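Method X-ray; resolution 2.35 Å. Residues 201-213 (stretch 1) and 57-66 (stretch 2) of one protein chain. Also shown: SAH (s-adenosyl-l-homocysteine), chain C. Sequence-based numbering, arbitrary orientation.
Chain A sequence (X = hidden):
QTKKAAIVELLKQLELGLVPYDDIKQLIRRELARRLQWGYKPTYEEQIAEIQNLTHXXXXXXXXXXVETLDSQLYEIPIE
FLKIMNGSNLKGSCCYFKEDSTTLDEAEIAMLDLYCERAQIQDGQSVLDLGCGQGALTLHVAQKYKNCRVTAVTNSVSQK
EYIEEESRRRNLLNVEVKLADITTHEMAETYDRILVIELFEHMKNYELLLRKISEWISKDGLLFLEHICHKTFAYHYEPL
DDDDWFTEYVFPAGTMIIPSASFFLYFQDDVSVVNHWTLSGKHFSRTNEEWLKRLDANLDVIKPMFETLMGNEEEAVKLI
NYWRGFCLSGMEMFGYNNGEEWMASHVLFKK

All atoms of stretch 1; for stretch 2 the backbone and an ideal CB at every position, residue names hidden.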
# COMPACT_ATOMS: atom_id res chain seq x y z
N GLU A 201 12.52 -7.36 9.85
CA GLU A 201 13.68 -6.80 9.15
C GLU A 201 14.85 -7.78 8.99
O GLU A 201 15.71 -7.60 8.12
CB GLU A 201 14.17 -5.54 9.89
CG GLU A 201 13.19 -4.33 9.81
CD GLU A 201 12.27 -4.23 11.02
OE1 GLU A 201 11.80 -5.27 11.51
OE2 GLU A 201 12.04 -3.10 11.50
N HIS A 202 14.87 -8.81 9.84
CA HIS A 202 15.89 -9.87 9.83
C HIS A 202 15.44 -11.12 9.10
O HIS A 202 16.21 -12.05 8.89
CB HIS A 202 16.25 -10.24 11.26
CG HIS A 202 16.84 -9.11 12.05
ND1 HIS A 202 17.96 -8.43 11.64
CD2 HIS A 202 16.47 -8.56 13.23
CE1 HIS A 202 18.26 -7.50 12.53
NE2 HIS A 202 17.37 -7.56 13.51
N MET A 203 14.16 -11.14 8.73
CA MET A 203 13.58 -12.29 8.06
C MET A 203 13.59 -12.06 6.57
O MET A 203 14.00 -11.00 6.12
CB MET A 203 12.16 -12.54 8.56
CG MET A 203 12.04 -12.57 10.06
SD MET A 203 12.91 -13.96 10.81
CE MET A 203 13.89 -13.12 12.06
N LYS A 204 13.13 -13.06 5.82
CA LYS A 204 13.10 -12.98 4.37
C LYS A 204 11.71 -13.35 3.86
O LYS A 204 10.92 -12.48 3.50
CB LYS A 204 14.15 -13.90 3.75
CG LYS A 204 15.58 -13.57 4.15
CD LYS A 204 15.94 -12.14 3.77
CE LYS A 204 17.41 -11.82 4.08
NZ LYS A 204 17.63 -10.35 4.11
N ASN A 205 11.42 -14.65 3.83
CA ASN A 205 10.15 -15.13 3.32
C ASN A 205 8.99 -14.88 4.29
O ASN A 205 8.67 -15.73 5.14
CB ASN A 205 10.22 -16.62 2.98
CG ASN A 205 8.99 -17.12 2.25
OD1 ASN A 205 7.88 -16.61 2.46
ND2 ASN A 205 9.16 -18.11 1.39
N TYR A 206 8.32 -13.74 4.10
CA TYR A 206 7.27 -13.26 4.98
C TYR A 206 5.98 -14.05 4.86
O TYR A 206 5.21 -14.18 5.82
CB TYR A 206 6.99 -11.79 4.69
CG TYR A 206 8.11 -10.84 5.01
CD1 TYR A 206 8.72 -10.84 6.26
CD2 TYR A 206 8.56 -9.93 4.07
CE1 TYR A 206 9.73 -9.96 6.56
CE2 TYR A 206 9.58 -9.04 4.36
CZ TYR A 206 10.16 -9.06 5.60
OH TYR A 206 11.18 -8.16 5.89
N GLU A 207 5.72 -14.58 3.68
CA GLU A 207 4.55 -15.44 3.51
C GLU A 207 4.66 -16.68 4.41
O GLU A 207 3.68 -17.07 5.06
CB GLU A 207 4.38 -15.84 2.03
CG GLU A 207 3.28 -16.86 1.76
CD GLU A 207 3.36 -17.47 0.36
OE1 GLU A 207 3.77 -16.78 -0.58
OE2 GLU A 207 3.04 -18.67 0.21
N LEU A 208 5.85 -17.30 4.48
CA LEU A 208 6.04 -18.49 5.33
C LEU A 208 6.03 -18.11 6.81
O LEU A 208 5.37 -18.76 7.61
CB LEU A 208 7.33 -19.23 4.99
CG LEU A 208 7.32 -20.05 3.69
CD1 LEU A 208 8.65 -20.75 3.47
CD2 LEU A 208 6.18 -21.06 3.68
N LEU A 209 6.72 -17.04 7.17
CA LEU A 209 6.72 -16.55 8.55
C LEU A 209 5.32 -16.18 9.06
O LEU A 209 4.94 -16.57 10.18
CB LEU A 209 7.65 -15.34 8.67
CG LEU A 209 7.84 -14.88 10.11
CD1 LEU A 209 8.36 -16.04 10.93
CD2 LEU A 209 8.78 -13.72 10.17
N LEU A 210 4.55 -15.42 8.27
CA LEU A 210 3.20 -15.04 8.66
C LEU A 210 2.21 -16.22 8.65
O LEU A 210 1.27 -16.26 9.46
CB LEU A 210 2.68 -13.90 7.77
CG LEU A 210 3.29 -12.54 8.17
CD1 LEU A 210 2.97 -11.45 7.17
CD2 LEU A 210 2.86 -12.09 9.58
N ARG A 211 2.42 -17.19 7.76
CA ARG A 211 1.63 -18.41 7.82
C ARG A 211 1.82 -19.07 9.19
O ARG A 211 0.85 -19.44 9.86
CB ARG A 211 1.99 -19.39 6.69
CG ARG A 211 1.03 -20.62 6.58
CD ARG A 211 1.32 -21.46 5.32
NE ARG A 211 1.52 -20.62 4.14
CZ ARG A 211 0.53 -20.05 3.43
NH1 ARG A 211 -0.74 -20.24 3.78
NH2 ARG A 211 0.81 -19.30 2.38
N LYS A 212 3.08 -19.18 9.62
CA LYS A 212 3.40 -19.80 10.90
C LYS A 212 2.77 -19.04 12.07
O LYS A 212 2.08 -19.62 12.91
CB LYS A 212 4.93 -19.91 11.08
CG LYS A 212 5.36 -20.46 12.43
CD LYS A 212 6.87 -20.53 12.56
CE LYS A 212 7.46 -21.70 11.80
NZ LYS A 212 8.93 -21.60 11.71
N ILE A 213 3.00 -17.73 12.12
CA ILE A 213 2.52 -16.90 13.22
C ILE A 213 0.99 -16.90 13.36
O ILE A 213 0.44 -16.84 14.48
CB ILE A 213 3.04 -15.45 13.05
CG1 ILE A 213 4.57 -15.42 13.21
CG2 ILE A 213 2.41 -14.51 14.07
CD1 ILE A 213 5.17 -14.05 13.03
N UNK A 57 10.12 -12.19 -4.93
CA UNK A 57 11.38 -12.90 -4.79
C UNK A 57 11.52 -13.44 -3.37
O UNK A 57 12.07 -14.52 -3.17
CB UNK A 57 12.56 -11.99 -5.14
N UNK A 58 11.02 -12.69 -2.38
CA UNK A 58 11.06 -13.15 -1.00
C UNK A 58 10.28 -14.45 -0.80
O UNK A 58 10.70 -15.32 -0.01
CB UNK A 58 10.51 -12.06 -0.07
N UNK A 59 9.16 -14.60 -1.52
CA UNK A 59 8.30 -15.78 -1.38
C UNK A 59 8.98 -17.10 -1.81
O UNK A 59 8.50 -18.19 -1.49
CB UNK A 59 7.03 -15.57 -2.21
N UNK A 60 10.09 -17.00 -2.52
CA UNK A 60 10.88 -18.19 -2.84
C UNK A 60 12.03 -18.48 -1.87
O UNK A 60 12.64 -19.54 -1.93
CB UNK A 60 11.45 -18.04 -4.25
N UNK A 61 12.33 -17.55 -0.98
CA UNK A 61 13.43 -17.74 -0.05
C UNK A 61 12.99 -18.64 1.10
O UNK A 61 11.90 -19.21 1.05
CB UNK A 61 13.93 -16.39 0.48
N UNK A 62 13.82 -18.80 2.12
CA UNK A 62 13.38 -19.42 3.36
C UNK A 62 12.99 -18.31 4.32
O UNK A 62 13.16 -17.14 3.99
CB UNK A 62 14.47 -20.32 3.96
N UNK A 63 12.48 -18.65 5.49
CA UNK A 63 12.01 -17.64 6.44
C UNK A 63 13.12 -16.65 6.84
O UNK A 63 12.91 -15.44 6.89
CB UNK A 63 11.45 -18.33 7.69
N UNK A 64 14.32 -17.18 7.09
CA UNK A 64 15.46 -16.33 7.45
C UNK A 64 16.76 -16.91 6.95
O UNK A 64 16.90 -18.13 6.81
CB UNK A 64 15.53 -16.14 8.97
N UNK A 65 17.71 -16.03 6.67
CA UNK A 65 19.08 -16.43 6.38
C UNK A 65 20.01 -15.80 7.42
O UNK A 65 19.61 -14.87 8.14
CB UNK A 65 19.48 -16.02 4.96
N UNK A 66 21.23 -16.32 7.49
CA UNK A 66 22.27 -15.84 8.41
C UNK A 66 21.77 -15.73 9.85
O UNK A 66 22.04 -14.74 10.52
CB UNK A 66 22.79 -14.48 7.94
N SAH C . 11.77 -6.54 20.21
CA SAH C . 12.87 -6.06 21.04
CB SAH C . 14.19 -6.11 20.28
CG SAH C . 14.10 -5.85 18.78
SD SAH C . 15.69 -6.17 17.97
C SAH C . 12.63 -4.64 21.53
O SAH C . 11.76 -3.97 20.97
OXT SAH C . 13.28 -4.15 22.47
C5' SAH C . 15.15 -7.74 17.25
C4' SAH C . 14.88 -8.85 18.28
O4' SAH C . 14.51 -10.05 17.62
C3' SAH C . 16.11 -9.18 19.12
O3' SAH C . 15.68 -9.49 20.43
C2' SAH C . 16.66 -10.45 18.53
O2' SAH C . 17.25 -11.21 19.56
C1' SAH C . 15.41 -11.10 17.95
N9 SAH C . 15.68 -11.97 16.78
C8 SAH C . 16.37 -11.67 15.63
N7 SAH C . 16.37 -12.76 14.83
C5 SAH C . 15.69 -13.77 15.46
C6 SAH C . 15.40 -15.09 15.11
N6 SAH C . 15.80 -15.60 13.94
N1 SAH C . 14.67 -15.87 15.98
C2 SAH C . 14.25 -15.36 17.20
N3 SAH C . 14.55 -14.05 17.54
C4 SAH C . 15.26 -13.27 16.68

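Position 57 has helical backbone angles, and its ideal CB finds nothing of stretch 1 within 5.5 Å, so the visible atoms set no preference. The residue is Ser 57, whose OG is hydrogen-bonded elsewhere in the structure.

At position 58 the CB points sideways, 3.6 Å from Lys 204 O, with the ring of Tyr 206 nearby. A branched or long apolar side chain could fill this space. Leu 58 does so: its CD1 packs 3.9 Å from Tyr 206 CE2.

Position 59 also directs its CB sideways, but that ideal CB lies 3.8 Å from Glu 207 OE1. A carboxylate so near favours lysine or arginine. Arg 59 extends its chain so that NH1 donates to Glu 207 OE1 at 2.7 Å, a salt bridge in which the oxygen lies at the edge of the guanidinium, near its plane. Glu 207 is thereby shared, since its OE2 accepts from Arg 211 NH2 at 3.2 Å.

Position 60 points away into space that stretch 1 leaves empty; many polar residues would serve, and Gln 60 occupies it.

The CB of position 61 faces stretch 1, 4.1 Å from Lys 204 CB and 4.5 Å from Asn 205 CB, which suits a flexible apolar chain. Met 61 brings SD to 3.9 Å from Lys 204 CB. Its backbone contributes too: Asn 205 ND2 donates to Met 61 O at 3.0 Å and nearly straight, while Asn 205 OD1 caps the helix by accepting from Leu 208 N.

Position 62 turns its CB away, so a long polar chain is acceptable. Lys 62 curls back until NZ is 4.4 Å from Leu 208 CD1; its carbonyl O accepts from Asn 205 N at 3.0 Å.

At position 63 the CB points away, yet lies 5.0 Å from Leu 208 CB, and Leu 209 is close, so leucine, isoleucine or methionine could reach back. Ile 63 puts CG1 3.7 Å from Leu 208 CB and CG2 3.8 Å from Leu 209 CD1, while its carbonyl O accepts from Lys 204 N at 2.6 Å.

At position 64 the ideal CB is already 3.9 Å from Met 203 SD, so a small apolar residue suffices. Ala 64 makes that contact with its methyl alone.

Position 65 has extended angles beside the aliphatic part of Lys 204; a small polar or β-branched residue fits. Thr 65 places OG1 3.6 Å from Lys 204 CE.

Position 66 has positive phi and nothing of stretch 1 within 5.5 Å of its CB; glycine, asparagine or aspartate commonly suit such a backbone, but others tolerate it. Here it is Glu 66.

Stretch 2 57-66: SLRQMKIATE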
# COMPACT_ATOMS: atom_id res chain seq x y z
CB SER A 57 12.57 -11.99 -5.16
OG SER A 57 12.62 -10.81 -4.37
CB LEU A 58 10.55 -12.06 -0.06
CG LEU A 58 11.47 -10.83 -0.01
CD1 LEU A 58 10.85 -9.71 0.78
CD2 LEU A 58 12.83 -11.17 0.58
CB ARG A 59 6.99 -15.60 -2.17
CG ARG A 59 6.00 -14.63 -1.54
CD ARG A 59 4.73 -14.44 -2.39
NE ARG A 59 3.94 -13.28 -2.00
CZ ARG A 59 2.82 -13.33 -1.27
NH1 ARG A 59 2.34 -14.48 -0.83
NH2 ARG A 59 2.18 -12.21 -0.99
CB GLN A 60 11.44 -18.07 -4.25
CG GLN A 60 10.37 -18.23 -5.29
CD GLN A 60 10.85 -17.85 -6.66
OE1 GLN A 60 11.74 -17.01 -6.82
NE2 GLN A 60 10.30 -18.51 -7.67
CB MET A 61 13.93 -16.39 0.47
CG MET A 61 14.60 -15.55 -0.61
SD MET A 61 15.23 -13.95 -0.04
CE MET A 61 15.75 -13.23 -1.59
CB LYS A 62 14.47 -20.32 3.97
CG LYS A 62 14.13 -21.80 3.90
CD LYS A 62 12.76 -22.11 4.55
CE LYS A 62 12.74 -21.79 6.04
NZ LYS A 62 11.39 -21.96 6.66
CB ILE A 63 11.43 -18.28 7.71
CG1 ILE A 63 10.08 -18.94 7.39
CG2 ILE A 63 11.27 -17.22 8.81
CD1 ILE A 63 9.42 -19.67 8.57
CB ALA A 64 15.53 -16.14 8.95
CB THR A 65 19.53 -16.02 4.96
OG1 THR A 65 19.60 -14.59 4.86
CG2 THR A 65 18.55 -16.55 3.92
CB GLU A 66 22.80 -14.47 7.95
CG GLU A 66 23.15 -14.39 6.46
CD GLU A 66 24.37 -15.21 6.09
OE1 GLU A 66 25.16 -15.55 7.00
OE2 GLU A 66 24.54 -15.53 4.89
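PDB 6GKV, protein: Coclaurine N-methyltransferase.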